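Thymidylate synthase A (Bacillus subtilis, PDB 1BKP) catalyses the reductive methylation of dUMP to dTMP, with 5,10-methylenetetrahydrofolate giving both the one-carbon unit and the reducing equivalents, and works as a thermostable homodimer. Local coordinates at the interface of chains A and B. Numbering follows the deposited sequence. Chains: chain A/B, Thymidylate synthase A.

The interface of chains A and B. Residues chain A 19, 21, 39, 41, 43, 219, 221; chain B 140, 169.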
loop_
_atom_site.group_PDB
_atom_site.type_symbol
_atom_site.label_atom_id
_atom_site.label_comp_id
_atom_site.label_asym_id
_atom_site.label_seq_id
_atom_site.Cartn_x
_atom_site.Cartn_y
_atom_site.Cartn_z
ATOM N N ILE A 19 -10.471 18.952 -0.697
ATOM C CA ILE A 19 -10.138 19.757 -1.852
ATOM C C ILE A 19 -11.019 19.411 -3.067
ATOM O O ILE A 19 -11.218 18.240 -3.407
ATOM C CB ILE A 19 -8.625 19.541 -2.197
ATOM C CG1 ILE A 19 -7.785 19.864 -0.963
ATOM C CG2 ILE A 19 -8.206 20.415 -3.407
ATOM C CD1 ILE A 19 -6.815 18.797 -0.668
ATOM N N ASP A 21 -12.292 19.021 -6.970
ATOM C CA ASP A 21 -11.740 18.781 -8.286
ATOM C C ASP A 21 -12.312 19.674 -9.360
ATOM O O ASP A 21 -12.226 19.350 -10.555
ATOM C CB ASP A 21 -11.823 17.331 -8.701
ATOM C CG ASP A 21 -13.232 16.777 -8.652
ATOM O OD1 ASP A 21 -14.151 17.576 -8.431
ATOM O OD2 ASP A 21 -13.375 15.534 -8.843
ATOM N N THR A 39 -16.049 16.270 -6.860
ATOM C CA THR A 39 -15.845 15.669 -5.549
ATOM C C THR A 39 -14.941 16.516 -4.692
ATOM O O THR A 39 -14.379 17.500 -5.202
ATOM C CB THR A 39 -15.097 14.324 -5.660
ATOM O OG1 THR A 39 -13.791 14.542 -6.224
ATOM C CG2 THR A 39 -15.867 13.334 -6.532
ATOM N N SER A 41 -11.904 15.808 -1.770
ATOM C CA SER A 41 -11.103 14.664 -1.389
ATOM C C SER A 41 -9.991 15.065 -0.484
ATOM O O SER A 41 -9.607 16.256 -0.409
ATOM C CB SER A 41 -10.529 14.001 -2.646
ATOM O OG SER A 41 -9.771 14.972 -3.345
ATOM N N ILE A 43 -6.173 13.025 1.107
ATOM C CA ILE A 43 -5.211 11.991 0.781
ATOM C C ILE A 43 -4.734 11.225 1.991
ATOM O O ILE A 43 -4.373 11.836 3.013
ATOM C CB ILE A 43 -3.948 12.692 0.138
ATOM C CG1 ILE A 43 -4.280 13.262 -1.263
ATOM C CG2 ILE A 43 -2.852 11.775 -0.108
ATOM C CD1 ILE A 43 -3.049 14.187 -1.750
ATOM N N ASP A 219 -6.782 7.944 -2.386
ATOM C CA ASP A 219 -7.595 9.159 -2.647
ATOM C C ASP A 219 -8.996 8.944 -2.006
ATOM O O ASP A 219 -9.759 8.132 -2.470
ATOM C CB ASP A 219 -7.750 9.322 -4.114
ATOM C CG ASP A 219 -8.359 10.682 -4.463
ATOM O OD1 ASP A 219 -9.550 10.845 -4.253
ATOM O OD2 ASP A 219 -7.645 11.609 -4.836
ATOM N N HIS A 221 -12.547 10.299 -1.491
ATOM C CA HIS A 221 -13.450 11.345 -2.064
ATOM C C HIS A 221 -14.911 11.178 -1.858
ATOM O O HIS A 221 -15.359 10.072 -1.582
ATOM C CB HIS A 221 -13.172 11.486 -3.549
ATOM C CG HIS A 221 -13.263 10.184 -4.314
ATOM N ND1 HIS A 221 -14.432 9.713 -4.846
ATOM C CD2 HIS A 221 -12.312 9.289 -4.680
ATOM C CE1 HIS A 221 -14.219 8.598 -5.524
ATOM N NE2 HIS A 221 -12.931 8.313 -5.437
ATOM N N ARG B 140 -6.853 8.906 -10.478
ATOM C CA ARG B 140 -6.765 8.213 -9.186
ATOM C C ARG B 140 -5.906 6.953 -9.312
ATOM O O ARG B 140 -5.987 6.067 -8.436
ATOM C CB ARG B 140 -8.188 7.833 -8.699
ATOM C CG ARG B 140 -8.938 9.115 -8.375
ATOM C CD ARG B 140 -10.404 8.859 -8.080
ATOM N NE ARG B 140 -11.061 10.109 -7.749
ATOM C CZ ARG B 140 -12.218 10.477 -8.287
ATOM N NH1 ARG B 140 -12.813 9.668 -9.142
ATOM N NH2 ARG B 140 -12.775 11.632 -7.957
ATOM N N LYS B 169 -2.998 17.879 -6.847
ATOM C CA LYS B 169 -4.113 18.719 -6.401
ATOM C C LYS B 169 -3.667 20.196 -6.250
ATOM O O LYS B 169 -2.715 20.462 -5.493
ATOM C CB LYS B 169 -4.656 18.195 -5.087
ATOM C CG LYS B 169 -5.313 16.789 -5.226
ATOM C CD LYS B 169 -5.949 16.362 -3.876
ATOM C CE LYS B 169 -6.316 14.871 -3.852
ATOM N NZ LYS B 169 -7.236 14.410 -4.922
HETATM O O HOH W 1 -10.522 12.697 -6.245
#
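Thymidylate synthase builds its dUMP site from both subunits of the homodimer, and this patch of the two-fold interface includes part of that site, its centre about 13 Å from the nucleophile A:Cys160. B:Arg140, a dUMP-binding arginine lent by the partner, and B:Lys169, at the end of strand 161-169, meet strands 39-42 and 220-223 of chain A, with A:Asp219 placed between the two cations. The carboxylate of A:Asp219, its CG anti to the backbone N (chi1 -170°), serves each with a different oxygen. A:Asp219 OD2 accepts a salt-bridged hydrogen bond through its syn lone pair from B:Lys169 NZ at 2.8 Å. A:Asp219 OD1 faces B:Arg140 NE in a looser salt bridge of 3.9 Å, reinforced by a water hydrogen-bonded to A:Asp219 OD1 and, in the guanidinium plane, to B:Arg140 NE and NH2.

The long lysine suits its place because it stays nearly straight as far as CE and then bends at chi4 (-57°), carrying the ammonium to both A:Asp219 and A:Ser41. The small A:Ser41 accepts a second hydrogen bond at OG from B:Lys169 NZ at 3.0 Å. Apolar methylenes match isoleucines: A:Ile43 CG1 lies 3.7 Å from B:Lys169 CE, while A:Ile19 crosses obliquely near CD. An alanine at B:Lys169 would remove both ammonium bonds and the methylene contacts, and would probably leave A:Asp219 less firmly oriented and its charge less well balanced.

B:Arg140, extended from CG to NE, lays its guanidinium over one face of the equally flat A:His221 imidazole, the planes 19° apart, leaving its edge for in-plane partners. This cation-pi stack could steady the arginine for phosphate binding. At that edge the short A:Thr39 hydroxyl fits between B:Arg140 and A:Asp21, OG1 3.5 Å from B:Arg140 NH2. A:Asp21 probably fixes the threonine and adds a favourable negative field: A:Thr39 N donates to OD1, and A:Thr39 OG1 to A:Asp21 OD2 at 2.8 Å, from above the carboxylate plane.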